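Side-chain contact in histone deacetylase complex subunit SAP18 (Mus musculus, PDB 4A6Q), which enhances transcriptional repression by the SIN3-HDAC1 complex and serves as an auxiliary component of the splicing-dependent exon junction complex: residues S71-V76 with T85-A90. Sequence-based numbering, arbitrary orientation.
Sequences SLVKEV and THFNFA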
ATOM      1  N   SER A  71       8.659  -8.561   2.421  1.00 15.76           N
ATOM      2  CA  SER A  71       9.200  -9.909   2.545  0.50 16.67           C
ATOM      3  C   SER A  71       8.710 -10.815   1.416  1.00 17.99           C
ATOM      4  O   SER A  71       9.489 -11.600   0.864  1.00 18.50           O
ATOM      5  CB  SER A  71       8.844 -10.517   3.898  0.50 17.78           C
ATOM      6  OG  SER A  71       9.564 -11.724   4.088  0.50 19.03           O
ATOM      7  N   LEU A  72       7.435 -10.691   1.050  1.00 15.13           N
ATOM      8  CA  LEU A  72       6.900 -11.488  -0.052  1.00 14.26           C
ATOM      9  C   LEU A  72       7.460 -11.059  -1.410  1.00 16.20           C
ATOM     10  O   LEU A  72       7.705 -11.888  -2.289  1.00 16.70           O
ATOM     11  CB  LEU A  72       5.368 -11.433  -0.058  1.00 15.28           C
ATOM     12  CG  LEU A  72       4.766 -12.052   1.213  1.00 19.90           C
ATOM     13  CD1 LEU A  72       3.287 -11.722   1.345  1.00 22.23           C
ATOM     14  CD2 LEU A  72       4.956 -13.540   1.221  1.00 21.45           C
ATOM     15  N   VAL A  73       7.623  -9.751  -1.604  1.00 14.41           N
ATOM     16  CA  VAL A  73       8.197  -9.253  -2.841  1.00 15.60           C
ATOM     17  C   VAL A  73       9.624  -9.790  -2.998  1.00 14.72           C
ATOM     18  O   VAL A  73      10.031 -10.201  -4.092  1.00 15.48           O
ATOM     19  CB  VAL A  73       8.156  -7.711  -2.861  1.00 14.81           C
ATOM     20  CG1 VAL A  73       8.903  -7.126  -4.091  1.00 17.15           C
ATOM     21  CG2 VAL A  73       6.717  -7.233  -2.862  1.00 15.83           C
ATOM     22  N   LYS A  74      10.370  -9.839  -1.902  1.00 16.18           N
ATOM     23  CA  LYS A  74      11.749 -10.344  -1.968  1.00 17.38           C
ATOM     24  C   LYS A  74      11.872 -11.819  -2.376  1.00 18.92           C
ATOM     25  O   LYS A  74      12.890 -12.218  -2.957  1.00 22.64           O
ATOM     26  CB  LYS A  74      12.455 -10.108  -0.647  1.00 18.85           C
ATOM     27  CG  LYS A  74      12.786  -8.678  -0.389  1.00 19.87           C
ATOM     28  CD  LYS A  74      13.013  -8.475   1.086  1.00 20.73           C
ATOM     29  CE  LYS A  74      13.162  -7.039   1.401  1.00 22.15           C
ATOM     30  NZ  LYS A  74      13.340  -6.862   2.871  1.00 22.58           N
ATOM     31  N   GLU A  75      10.855 -12.615  -2.064  1.00 18.28           N
ATOM     32  CA  GLU A  75      10.776 -14.012  -2.494  1.00 19.00           C
ATOM     33  C   GLU A  75      10.839 -14.134  -4.013  1.00 22.71           C
ATOM     34  O   GLU A  75      11.421 -15.089  -4.528  1.00 26.60           O
ATOM     35  CB  GLU A  75       9.482 -14.699  -1.982  1.00 28.88           C
ATOM     36  CG  GLU A  75       9.408 -14.904  -0.458  1.00 29.65           C
ATOM     37  CD  GLU A  75       8.089 -15.526   0.068  1.00 29.88           C
ATOM     38  OE1 GLU A  75       7.133 -15.820  -0.701  1.00 25.62           O
ATOM     39  OE2 GLU A  75       8.002 -15.706   1.302  1.00 32.79           O
ATOM     40  N   VAL A  76      10.198 -13.210  -4.739  1.00 17.98           N
ATOM     41  CA  VAL A  76      10.154 -13.351  -6.191  1.00 18.97           C
ATOM     42  C   VAL A  76      11.184 -12.503  -6.914  1.00 18.62           C
ATOM     43  O   VAL A  76      11.498 -12.783  -8.058  1.00 20.90           O
ATOM     44  CB  VAL A  76       8.768 -13.048  -6.803  1.00 26.95           C
ATOM     45  CG1 VAL A  76       7.842 -14.254  -6.634  1.00 26.33           C
ATOM     46  CG2 VAL A  76       8.184 -11.817  -6.193  1.00 30.81           C
ATOM     47  N   THR A  85      18.133  -1.588  -0.285  1.00 13.05           N
ATOM     48  CA  THR A  85      17.130  -1.479  -1.343  1.00 11.91           C
ATOM     49  C   THR A  85      15.903  -0.779  -0.782  1.00 15.76           C
ATOM     50  O   THR A  85      15.462  -1.090   0.309  1.00 14.06           O
ATOM     51  CB  THR A  85      16.756  -2.885  -1.866  1.00 14.33           C
ATOM     52  OG1 THR A  85      17.928  -3.478  -2.450  1.00 16.63           O
ATOM     53  CG2 THR A  85      15.692  -2.767  -2.947  1.00 13.16           C
ATOM     54  N   HIS A  86      15.353   0.171  -1.548  1.00 12.60           N
ATOM     55  CA  HIS A  86      14.272   1.019  -1.071  1.00 12.35           C
ATOM     56  C   HIS A  86      12.957   0.635  -1.735  1.00 12.78           C
ATOM     57  O   HIS A  86      12.890   0.420  -2.939  1.00 12.08           O
ATOM     58  CB  HIS A  86      14.627   2.467  -1.424  1.00 12.62           C
ATOM     59  CG  HIS A  86      13.713   3.500  -0.850  1.00 13.76           C
ATOM     60  ND1 HIS A  86      12.606   3.984  -1.516  1.00 17.25           N
ATOM     61  CD2 HIS A  86      13.805   4.228   0.293  1.00 20.73           C
ATOM     62  CE1 HIS A  86      12.023   4.920  -0.782  1.00 20.36           C
ATOM     63  NE2 HIS A  86      12.741   5.098   0.311  1.00 20.24           N
ATOM     64  N   PHE A  87      11.934   0.473  -0.906  1.00  9.94           N
ATOM     65  CA  PHE A  87      10.594   0.149  -1.399  1.00 11.03           C
ATOM     66  C   PHE A  87       9.626   1.271  -1.103  1.00 12.17           C
ATOM     67  O   PHE A  87       9.348   1.557   0.063  1.00 13.62           O
ATOM     68  CB  PHE A  87      10.106  -1.111  -0.684  1.00 12.41           C
ATOM     69  CG  PHE A  87      10.962  -2.323  -0.919  1.00 11.31           C
ATOM     70  CD1 PHE A  87      12.137  -2.519  -0.173  1.00 11.12           C
ATOM     71  CD2 PHE A  87      10.591  -3.281  -1.861  1.00 13.81           C
ATOM     72  CE1 PHE A  87      12.916  -3.665  -0.376  1.00 14.41           C
ATOM     73  CE2 PHE A  87      11.361  -4.415  -2.063  1.00 16.28           C
ATOM     74  CZ  PHE A  87      12.538  -4.603  -1.326  1.00 15.37           C
ATOM     75  N   ASN A  88       9.119   1.937  -2.141  1.00 11.17           N
ATOM     76  CA  ASN A  88       8.210   3.049  -1.949  1.00 10.57           C
ATOM     77  C   ASN A  88       6.799   2.617  -2.289  1.00  9.26           C
ATOM     78  O   ASN A  88       6.525   2.231  -3.414  1.00 11.09           O
ATOM     79  CB  ASN A  88       8.613   4.195  -2.884  1.00 13.64           C
ATOM     80  CG  ASN A  88       7.938   5.502  -2.537  1.00 21.83           C
ATOM     81  OD1 ASN A  88       6.738   5.692  -2.751  1.00 22.76           O
ATOM     82  ND2 ASN A  88       8.730   6.444  -2.053  1.00 37.43           N
ATOM     83  N   PHE A  89       5.918   2.638  -1.295  1.00  9.42           N
ATOM     84  CA  PHE A  89       4.544   2.120  -1.483  1.00  8.29           C
ATOM     85  C   PHE A  89       3.535   3.232  -1.770  1.00  9.64           C
ATOM     86  O   PHE A  89       3.558   4.295  -1.111  1.00 10.39           O
ATOM     87  CB  PHE A  89       4.056   1.445  -0.196  1.00  9.40           C
ATOM     88  CG  PHE A  89       4.659   0.100   0.093  1.00 10.25           C
ATOM     89  CD1 PHE A  89       5.957  -0.013   0.574  1.00  9.72           C
ATOM     90  CD2 PHE A  89       3.890  -1.060  -0.071  1.00 12.55           C
ATOM     91  CE1 PHE A  89       6.498  -1.275   0.894  1.00 10.70           C
ATOM     92  CE2 PHE A  89       4.438  -2.319   0.255  1.00 13.33           C
ATOM     93  CZ  PHE A  89       5.727  -2.408   0.719  1.00 12.31           C
ATOM     94  N   ALA A  90       2.592   2.939  -2.662  1.00  9.40           N
ATOM     95  CA  ALA A  90       1.485   3.836  -2.942  1.00  8.66           C
ATOM     96  C   ALA A  90       0.222   3.013  -3.137  1.00  9.93           C
ATOM     97  O   ALA A  90       0.308   1.884  -3.607  1.00 11.48           O
ATOM     98  CB  ALA A  90       1.754   4.646  -4.197  1.00 10.23           C
TER
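Phe-87 meets helix 66-76 with the far end of its ring, where two consecutive residues, Val-73 and Lys-74, receive it. The closer approach is made by Lys-74, whose CE lies 3.7 Å from CZ of Phe-87 and nearly as near to CE1, coming in obliquely to the ring. Lys-74 CG stands 4.2 Å from CZ of Phe-87, and because the chain is extended beyond CG, its methylenes run past the ring tip while the ammonium is carried onward. Val-73 comes to the ring edge, near the ring plane, with CG1 4.2 Å from CE2 of Phe-87. That methyl is anti to the backbone N (chi1 174°), which turns it to the ring.

The side chains span the distance between the backbones, which approach most closely at the CA atoms of Val-73 and Phe-87, 9.8 Å apart. Around this shell, Thr-70 of the same helix and Ser-111 also touch Phe-87, and Lys-74 packs on Ser-111 and Arg-81. Backbone pairing with Thr-109 ties Phe-87 to strand 101-110, while the next inward-reaching aromatic, Phe-89, continues the packing against Leu-66, Leu-69 and Thr-70. Without the ring of Phe-87, as with an alanine here, Val-73 CG1 and the Lys-74 methylenes would probably lose their aromatic partner and a gap would open under the helix.

This is helix-on-sheet packing of the ubiquitin-like fold, in which the helix lies across one face of the mixed sheet. No polar bond joins the two segments: Lys-74 meets the ring through carbon, although its CE, next to the ammonium, probably carries some positive polarisation toward the ring.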